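Local coordinates for protein probable tagatose 6-phosphate kinase (Sinorhizobium meliloti, PDB 3TXV) that probably phosphorylates tagatose 6-phosphate in carbohydrate metabolism, and is related to the GatZ/KbaZ-type subunits of tagatose-1,6-bisphosphate aldolase, at residues G289-Y301 against H350-P362. Sequence-based numbering, arbitrary orientation.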
ATOM      1  N   GLY A 289       3.368   0.885   1.245  1.00 38.42           N
ATOM      2  CA  GLY A 289       2.273   1.025   2.163  1.00 36.88           C
ATOM      3  C   GLY A 289       2.719   1.113   3.595  1.00 36.31           C
ATOM      4  O   GLY A 289       2.565   2.098   4.242  1.00 36.48           O
ATOM      5  N   PRO A 290       3.298   0.039   4.069  1.00 36.03           N
ATOM      6  CA  PRO A 290       3.662  -0.163   5.448  1.00 35.50           C
ATOM      7  C   PRO A 290       4.658   0.838   5.917  1.00 35.20           C
ATOM      8  O   PRO A 290       4.607   1.325   6.999  1.00 36.09           O
ATOM      9  CB  PRO A 290       4.251  -1.537   5.402  1.00 20.00           C
ATOM     10  CG  PRO A 290       3.463  -2.212   4.399  1.00 20.00           C
ATOM     11  CD  PRO A 290       2.878  -1.225   3.483  1.00 20.00           C
ATOM     12  N   GLY A 291       5.562   1.191   5.060  1.00 34.30           N
ATOM     13  CA  GLY A 291       6.490   2.210   5.415  1.00 33.22           C
ATOM     14  C   GLY A 291       5.780   3.494   5.726  1.00 32.73           C
ATOM     15  O   GLY A 291       6.350   4.328   6.319  1.00 32.72           O
ATOM     16  N   LEU A 292       4.554   3.684   5.297  1.00 32.30           N
ATOM     17  CA  LEU A 292       3.994   4.995   5.358  1.00 31.54           C
ATOM     18  C   LEU A 292       3.244   5.131   6.621  1.00 31.63           C
ATOM     19  O   LEU A 292       3.195   6.164   7.183  1.00 32.08           O
ATOM     20  CB  LEU A 292       3.033   5.189   4.213  1.00 30.90           C
ATOM     21  CG  LEU A 292       3.683   5.337   2.874  1.00 30.02           C
ATOM     22  CD1 LEU A 292       2.714   5.198   1.834  1.00 28.70           C
ATOM     23  CD2 LEU A 292       4.261   6.634   2.815  1.00 29.70           C
ATOM     24  N   THR A 293       2.629   4.060   7.054  1.00 31.23           N
ATOM     25  CA  THR A 293       1.920   4.025   8.338  1.00 30.16           C
ATOM     26  C   THR A 293       2.863   3.674   9.481  1.00 29.77           C
ATOM     27  O   THR A 293       2.592   3.975  10.653  1.00 29.85           O
ATOM     28  CB  THR A 293       0.832   2.984   8.325  1.00 30.71           C
ATOM     29  OG1 THR A 293       1.330   1.786   7.684  1.00 30.95           O
ATOM     30  CG2 THR A 293      -0.409   3.515   7.612  1.00 29.81           C
ATOM     31  N   PHE A 294       3.958   3.002   9.145  1.00 28.25           N
ATOM     32  CA  PHE A 294       5.017   2.821  10.100  1.00 26.48           C
ATOM     33  C   PHE A 294       5.479   4.216  10.608  1.00 25.77           C
ATOM     34  O   PHE A 294       5.447   4.468  11.805  1.00 26.04           O
ATOM     35  CB  PHE A 294       6.151   2.005   9.471  1.00 26.11           C
ATOM     36  CG  PHE A 294       7.339   1.831  10.358  1.00 24.13           C
ATOM     37  CD1 PHE A 294       8.296   2.837  10.460  1.00 23.46           C
ATOM     38  CD2 PHE A 294       7.487   0.672  11.114  1.00 22.33           C
ATOM     39  CE1 PHE A 294       9.413   2.691  11.318  1.00 24.44           C
ATOM     40  CE2 PHE A 294       8.574   0.502  11.943  1.00 22.88           C
ATOM     41  CZ  PHE A 294       9.556   1.508  12.048  1.00 23.75           C
ATOM     42  N   ALA A 295       5.870   5.118   9.708  1.00 24.51           N
ATOM     43  CA  ALA A 295       6.263   6.478  10.095  1.00 23.47           C
ATOM     44  C   ALA A 295       5.144   7.257  10.851  1.00 24.18           C
ATOM     45  O   ALA A 295       5.406   7.948  11.877  1.00 22.80           O
ATOM     46  CB  ALA A 295       6.705   7.229   8.897  1.00 22.55           C
ATOM     47  N   LEU A 296       3.897   7.133  10.360  1.00 24.85           N
ATOM     48  CA  LEU A 296       2.766   7.764  11.003  1.00 25.47           C
ATOM     49  C   LEU A 296       2.732   7.341  12.457  1.00 26.21           C
ATOM     50  O   LEU A 296       2.752   8.202  13.343  1.00 27.91           O
ATOM     51  CB  LEU A 296       1.479   7.408  10.296  1.00 25.84           C
ATOM     52  CG  LEU A 296       0.147   7.879  10.918  1.00 27.44           C
ATOM     53  CD1 LEU A 296       0.231   9.292  11.548  1.00 28.68           C
ATOM     54  CD2 LEU A 296      -0.949   7.830   9.867  1.00 25.99           C
ATOM     55  N   ARG A 297       2.737   6.035  12.711  1.00 25.95           N
ATOM     56  CA  ARG A 297       2.852   5.479  14.067  1.00 26.09           C
ATOM     57  C   ARG A 297       3.979   6.122  14.898  1.00 27.30           C
ATOM     58  O   ARG A 297       3.751   6.534  16.034  1.00 27.87           O
ATOM     59  CB  ARG A 297       3.066   3.967  13.961  1.00 25.94           C
ATOM     60  CG  ARG A 297       2.803   3.123  15.164  1.00 24.04           C
ATOM     61  CD  ARG A 297       4.056   2.828  15.917  1.00 23.77           C
ATOM     62  NE  ARG A 297       5.039   2.219  15.037  1.00 28.69           N
ATOM     63  CZ  ARG A 297       6.365   2.303  15.203  1.00 30.10           C
ATOM     64  NH1 ARG A 297       6.895   2.964  16.229  1.00 30.90           N
ATOM     65  NH2 ARG A 297       7.169   1.737  14.330  1.00 29.19           N
ATOM     66  N   GLU A 298       5.200   6.212  14.371  1.00 28.36           N
ATOM     67  CA  GLU A 298       6.268   6.832  15.172  1.00 29.80           C
ATOM     68  C   GLU A 298       5.881   8.231  15.590  1.00 30.12           C
ATOM     69  O   GLU A 298       6.085   8.587  16.730  1.00 30.85           O
ATOM     70  CB  GLU A 298       7.594   6.925  14.445  1.00 29.27           C
ATOM     71  CG  GLU A 298       8.293   5.660  14.323  1.00 31.55           C
ATOM     72  CD  GLU A 298       9.651   5.848  13.703  1.00 34.33           C
ATOM     73  OE1 GLU A 298       9.863   6.958  13.137  1.00 34.30           O
ATOM     74  OE2 GLU A 298      10.487   4.898  13.788  1.00 34.11           O
ATOM     75  N   ALA A 299       5.326   9.010  14.666  1.00 30.42           N
ATOM     76  CA  ALA A 299       4.928  10.382  14.968  1.00 30.98           C
ATOM     77  C   ALA A 299       3.862  10.385  16.064  1.00 31.29           C
ATOM     78  O   ALA A 299       3.975  11.125  17.066  1.00 30.98           O
ATOM     79  CB  ALA A 299       4.414  11.094  13.708  1.00 31.11           C
ATOM     80  N   LEU A 300       2.843   9.545  15.890  1.00 30.93           N
ATOM     81  CA  LEU A 300       1.792   9.489  16.879  1.00 31.25           C
ATOM     82  C   LEU A 300       2.366   9.067  18.235  1.00 31.61           C
ATOM     83  O   LEU A 300       2.011   9.650  19.245  1.00 32.49           O
ATOM     84  CB  LEU A 300       0.628   8.616  16.421  1.00 31.02           C
ATOM     85  CG  LEU A 300      -0.269   9.187  15.311  1.00 30.48           C
ATOM     86  CD1 LEU A 300      -1.217   8.116  14.877  1.00 28.53           C
ATOM     87  CD2 LEU A 300      -1.072  10.430  15.725  1.00 28.08           C
ATOM     88  N   TYR A 301       3.308   8.130  18.252  1.00 31.82           N
ATOM     89  CA  TYR A 301       3.905   7.685  19.523  1.00 32.09           C
ATOM     90  C   TYR A 301       4.822   8.730  20.156  1.00 31.47           C
ATOM     91  O   TYR A 301       4.770   8.920  21.358  1.00 31.44           O
ATOM     92  CB  TYR A 301       4.631   6.336  19.382  1.00 32.68           C
ATOM     93  CG  TYR A 301       3.747   5.095  19.484  1.00 33.13           C
ATOM     94  CD1 TYR A 301       2.371   5.183  19.361  1.00 32.39           C
ATOM     95  CD2 TYR A 301       4.312   3.829  19.672  1.00 35.40           C
ATOM     96  CE1 TYR A 301       1.574   4.075  19.435  1.00 34.26           C
ATOM     97  CE2 TYR A 301       3.513   2.690  19.753  1.00 36.24           C
ATOM     98  CZ  TYR A 301       2.138   2.822  19.636  1.00 37.77           C
ATOM     99  OH  TYR A 301       1.307   1.700  19.714  1.00 40.80           O
ATOM    100  N   HIS A 350       4.441  -3.199  18.400  1.00 32.69           N
ATOM    101  CA  HIS A 350       4.628  -1.759  18.227  1.00 32.35           C
ATOM    102  C   HIS A 350       5.712  -1.415  17.206  1.00 32.34           C
ATOM    103  O   HIS A 350       5.610  -0.411  16.463  1.00 31.58           O
ATOM    104  CB  HIS A 350       4.923  -1.085  19.597  1.00 32.30           C
ATOM    105  CG  HIS A 350       3.900  -1.398  20.633  1.00 31.39           C
ATOM    106  ND1 HIS A 350       2.718  -0.701  20.743  1.00 33.07           N
ATOM    107  CD2 HIS A 350       3.835  -2.388  21.550  1.00 33.08           C
ATOM    108  CE1 HIS A 350       1.977  -1.228  21.698  1.00 32.37           C
ATOM    109  NE2 HIS A 350       2.637  -2.252  22.209  1.00 34.42           N
ATOM    110  N   PHE A 351       6.751  -2.244  17.156  1.00 32.36           N
ATOM    111  CA  PHE A 351       7.959  -1.780  16.505  1.00 32.48           C
ATOM    112  C   PHE A 351       8.341  -2.418  15.204  1.00 32.65           C
ATOM    113  O   PHE A 351       9.145  -1.861  14.461  1.00 33.08           O
ATOM    114  CB  PHE A 351       9.093  -1.729  17.495  1.00 32.22           C
ATOM    115  CG  PHE A 351       8.830  -0.761  18.595  1.00 33.14           C
ATOM    116  CD1 PHE A 351       8.816   0.620  18.331  1.00 32.70           C
ATOM    117  CD2 PHE A 351       8.539  -1.197  19.873  1.00 32.31           C
ATOM    118  CE1 PHE A 351       8.545   1.547  19.322  1.00 30.09           C
ATOM    119  CE2 PHE A 351       8.268  -0.247  20.892  1.00 32.71           C
ATOM    120  CZ  PHE A 351       8.277   1.114  20.604  1.00 30.38           C
ATOM    121  N   SER A 352       7.730  -3.542  14.886  1.00 32.47           N
ATOM    122  CA  SER A 352       8.174  -4.285  13.733  1.00 32.57           C
ATOM    123  C   SER A 352       7.810  -3.575  12.456  1.00 32.46           C
ATOM    124  O   SER A 352       6.757  -2.935  12.365  1.00 33.16           O
ATOM    125  CB  SER A 352       7.544  -5.664  13.712  1.00 32.61           C
ATOM    126  OG  SER A 352       7.125  -5.985  12.391  1.00 33.93           O
ATOM    127  N   TYR A 353       8.687  -3.741  11.473  1.00 32.41           N
ATOM    128  CA  TYR A 353       8.515  -3.282  10.104  1.00 32.14           C
ATOM    129  C   TYR A 353       7.297  -3.880   9.389  1.00 31.91           C
ATOM    130  O   TYR A 353       6.868  -3.325   8.385  1.00 32.04           O
ATOM    131  CB  TYR A 353       9.756  -3.682   9.290  1.00 32.73           C
ATOM    132  CG  TYR A 353      11.023  -2.866   9.470  1.00 32.93           C
ATOM    133  CD1 TYR A 353      10.983  -1.468   9.527  1.00 34.66           C
ATOM    134  CD2 TYR A 353      12.268  -3.493   9.506  1.00 33.75           C
ATOM    135  CE1 TYR A 353      12.146  -0.710   9.641  1.00 34.87           C
ATOM    136  CE2 TYR A 353      13.451  -2.761   9.618  1.00 35.00           C
ATOM    137  CZ  TYR A 353      13.382  -1.365   9.697  1.00 37.17           C
ATOM    138  OH  TYR A 353      14.544  -0.618   9.828  1.00 39.18           O
ATOM    139  N   SER A 354       6.773  -5.022   9.847  1.00 31.71           N
ATOM    140  CA  SER A 354       5.536  -5.598   9.249  1.00 32.12           C
ATOM    141  C   SER A 354       4.338  -4.697   9.527  1.00 32.33           C
ATOM    142  O   SER A 354       3.361  -4.688   8.752  1.00 31.98           O
ATOM    143  CB  SER A 354       5.201  -7.003   9.762  1.00 31.85           C
ATOM    144  OG  SER A 354       6.223  -7.933   9.457  1.00 33.00           O
ATOM    145  N   ASP A 355       4.410  -3.956  10.637  1.00 32.06           N
ATOM    146  CA  ASP A 355       3.516  -2.833  10.835  1.00 32.75           C
ATOM    147  C   ASP A 355       2.047  -3.315  10.886  1.00 32.84           C
ATOM    148  O   ASP A 355       1.142  -2.670  10.369  1.00 32.57           O
ATOM    149  CB  ASP A 355       3.747  -1.749   9.739  1.00 32.42           C
ATOM    150  CG  ASP A 355       2.757  -0.550   9.844  1.00 34.02           C
ATOM    151  OD1 ASP A 355       2.785   0.170  10.887  1.00 37.23           O
ATOM    152  OD2 ASP A 355       1.957  -0.321   8.891  1.00 30.87           O
ATOM    153  N   ARG A 356       1.802  -4.447  11.533  1.00 33.22           N
ATOM    154  CA  ARG A 356       0.446  -4.970  11.516  1.00 33.43           C
ATOM    155  C   ARG A 356      -0.426  -4.023  12.299  1.00 33.90           C
ATOM    156  O   ARG A 356      -1.638  -3.973  12.066  1.00 34.88           O
ATOM    157  CB  ARG A 356       0.320  -6.404  12.061  1.00 33.07           C
ATOM    158  CG  ARG A 356       1.220  -7.455  11.434  1.00 31.47           C
ATOM    159  CD  ARG A 356       0.922  -7.717   9.979  1.00 28.28           C
ATOM    160  NE  ARG A 356      -0.464  -8.067   9.739  1.00 27.81           N
ATOM    161  CZ  ARG A 356      -0.979  -8.190   8.510  1.00 28.96           C
ATOM    162  NH1 ARG A 356      -0.200  -7.983   7.446  1.00 23.97           N
ATOM    163  NH2 ARG A 356      -2.265  -8.517   8.338  1.00 26.54           N
ATOM    164  N   ILE A 357       0.177  -3.253  13.202  1.00 33.96           N
ATOM    165  CA  ILE A 357      -0.603  -2.290  14.004  1.00 34.38           C
ATOM    166  C   ILE A 357      -1.513  -1.429  13.123  1.00 34.10           C
ATOM    167  O   ILE A 357      -2.473  -0.876  13.621  1.00 34.26           O
ATOM    168  CB  ILE A 357       0.294  -1.387  14.888  1.00 34.63           C
ATOM    169  CG1 ILE A 357      -0.530  -0.639  15.920  1.00 35.45           C
ATOM    170  CG2 ILE A 357       1.112  -0.391  14.047  1.00 34.37           C
ATOM    171  CD1 ILE A 357       0.354   0.021  16.991  1.00 38.58           C
ATOM    172  N   ARG A 358      -1.224  -1.362  11.822  1.00 33.64           N
ATOM    173  CA  ARG A 358      -1.973  -0.513  10.905  1.00 34.37           C
ATOM    174  C   ARG A 358      -3.455  -0.917  10.713  1.00 35.76           C
ATOM    175  O   ARG A 358      -4.291  -0.122  10.245  1.00 35.25           O
ATOM    176  CB  ARG A 358      -1.252  -0.399   9.561  1.00 33.67           C
ATOM    177  CG  ARG A 358      -1.454  -1.536   8.648  1.00 33.45           C
ATOM    178  CD  ARG A 358      -0.837  -1.261   7.293  1.00 37.00           C
ATOM    179  NE  ARG A 358      -0.611  -2.516   6.577  1.00 38.23           N
ATOM    180  CZ  ARG A 358       0.515  -3.206   6.653  1.00 39.68           C
ATOM    181  NH1 ARG A 358       1.528  -2.746   7.367  1.00 40.68           N
ATOM    182  NH2 ARG A 358       0.636  -4.360   6.022  1.00 41.98           N
ATOM    183  N   TYR A 359      -3.767  -2.164  11.059  1.00 36.96           N
ATOM    184  CA  TYR A 359      -5.121  -2.663  10.922  1.00 37.54           C
ATOM    185  C   TYR A 359      -5.975  -2.233  12.123  1.00 37.64           C
ATOM    186  O   TYR A 359      -7.211  -2.328  12.077  1.00 37.49           O
ATOM    187  CB  TYR A 359      -5.118  -4.186  10.709  1.00 37.49           C
ATOM    188  CG  TYR A 359      -4.450  -4.579   9.423  1.00 38.75           C
ATOM    189  CD1 TYR A 359      -5.172  -4.620   8.210  1.00 40.14           C
ATOM    190  CD2 TYR A 359      -3.083  -4.879   9.390  1.00 40.66           C
ATOM    191  CE1 TYR A 359      -4.549  -4.971   7.002  1.00 40.01           C
ATOM    192  CE2 TYR A 359      -2.447  -5.236   8.180  1.00 41.78           C
ATOM    193  CZ  TYR A 359      -3.191  -5.282   7.002  1.00 42.01           C
ATOM    194  OH  TYR A 359      -2.557  -5.605   5.830  1.00 44.74           O
ATOM    195  N   TYR A 360      -5.312  -1.715  13.165  1.00 37.47           N
ATOM    196  CA  TYR A 360      -5.995  -1.332  14.407  1.00 37.15           C
ATOM    197  C   TYR A 360      -6.302   0.154  14.502  1.00 36.79           C
ATOM    198  O   TYR A 360      -7.120   0.564  15.306  1.00 36.53           O
ATOM    199  CB  TYR A 360      -5.212  -1.826  15.623  1.00 37.22           C
ATOM    200  CG  TYR A 360      -5.062  -3.338  15.613  1.00 37.92           C
ATOM    201  CD1 TYR A 360      -4.111  -3.937  14.834  1.00 37.31           C
ATOM    202  CD2 TYR A 360      -5.915  -4.165  16.360  1.00 37.96           C
ATOM    203  CE1 TYR A 360      -3.998  -5.303  14.807  1.00 39.80           C
ATOM    204  CE2 TYR A 360      -5.793  -5.534  16.349  1.00 35.78           C
ATOM    205  CZ  TYR A 360      -4.832  -6.098  15.569  1.00 38.62           C
ATOM    206  OH  TYR A 360      -4.656  -7.463  15.508  1.00 40.96           O
ATOM    207  N   TRP A 361      -5.688   0.969  13.658  1.00 36.67           N
ATOM    208  CA  TRP A 361      -6.078   2.377  13.617  1.00 37.21           C
ATOM    209  C   TRP A 361      -7.606   2.684  13.482  1.00 38.54           C
ATOM    210  O   TRP A 361      -8.052   3.740  13.934  1.00 38.62           O
ATOM    211  CB  TRP A 361      -5.234   3.147  12.617  1.00 36.43           C
ATOM    212  CG  TRP A 361      -3.752   3.130  12.981  1.00 35.05           C
ATOM    213  CD1 TRP A 361      -2.711   2.735  12.186  1.00 32.55           C
ATOM    214  CD2 TRP A 361      -3.171   3.508  14.232  1.00 33.78           C
ATOM    215  NE1 TRP A 361      -1.534   2.851  12.857  1.00 32.41           N
ATOM    216  CE2 TRP A 361      -1.782   3.325  14.116  1.00 33.45           C
ATOM    217  CE3 TRP A 361      -3.691   3.993  15.440  1.00 32.76           C
ATOM    218  CZ2 TRP A 361      -0.896   3.613  15.163  1.00 34.77           C
ATOM    219  CZ3 TRP A 361      -2.811   4.261  16.486  1.00 32.67           C
ATOM    220  CH2 TRP A 361      -1.433   4.078  16.341  1.00 32.95           C
ATOM    221  N   PRO A 362      -8.399   1.777  12.854  1.00 39.65           N
ATOM    222  CA  PRO A 362      -9.879   1.916  12.856  1.00 40.35           C
ATOM    223  C   PRO A 362     -10.660   1.328  14.041  1.00 40.84           C
ATOM    224  O   PRO A 362     -11.834   1.605  14.192  1.00 40.60           O
ATOM    225  CB  PRO A 362     -10.301   1.191  11.567  1.00 40.46           C
ATOM    226  CG  PRO A 362      -9.030   1.146  10.714  1.00 40.37           C
ATOM    227  CD  PRO A 362      -7.947   0.962  11.707  1.00 39.64           C
TER
HETATM  228  O   HOH W   1       4.375  -0.411  13.251  1.00 31.60           O
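D355 OD2 is gripped by two donors. T293 OG1, on helix 290-310, gives it a hydrogen bond of 2.5 Å on the syn side of the carboxylate, tilted 32° from its plane. R358 NH1 meets the same oxygen on the anti side at 2.9 Å, in a salt bridge, and comes from the other face. D355 CG stands anti to the backbone N (chi1 177°), which aims the carboxylate at the first turn of the helix. That helix follows strand 283-288, the eighth of the closed parallel (beta/alpha)8 (TIM) barrel. The other oxygen, D355 OD1, accepts from a water at 2.9 Å, and that water accepts in turn from R297 NE. The guanidinium of R358 also lies against P290, whose CG sits over one of its faces.

R297 fills the middle of the contact. Its chain bends at chi2 and chi3, and the carbonyl oxygen of H350 sits 3.0 Å above the centre of its guanidinium. No N-H points there, so this is not a hydrogen bond. R297 CG touches the edge of W361 at CZ2, 3.7 Å away. L300 CD1 lies over a face of the same indole. Further along the helix, Y301 OH and H350 ND1 share a hydrogen bond of 3.0 Å; the two rings meet rim to rim, neither over the face of the other. F294 turns its ring edge to the carbonyl oxygens of F351 and S352.

An alanine in place of D355 would probably leave R358 without its carboxylate mate and T293 OG1 without its acceptor, and break the water link to R297. Segment 350-362 is thus tied to the start of the barrel helix by a buried acid, whose charge is probably balanced by R358 directly and by R297 through water.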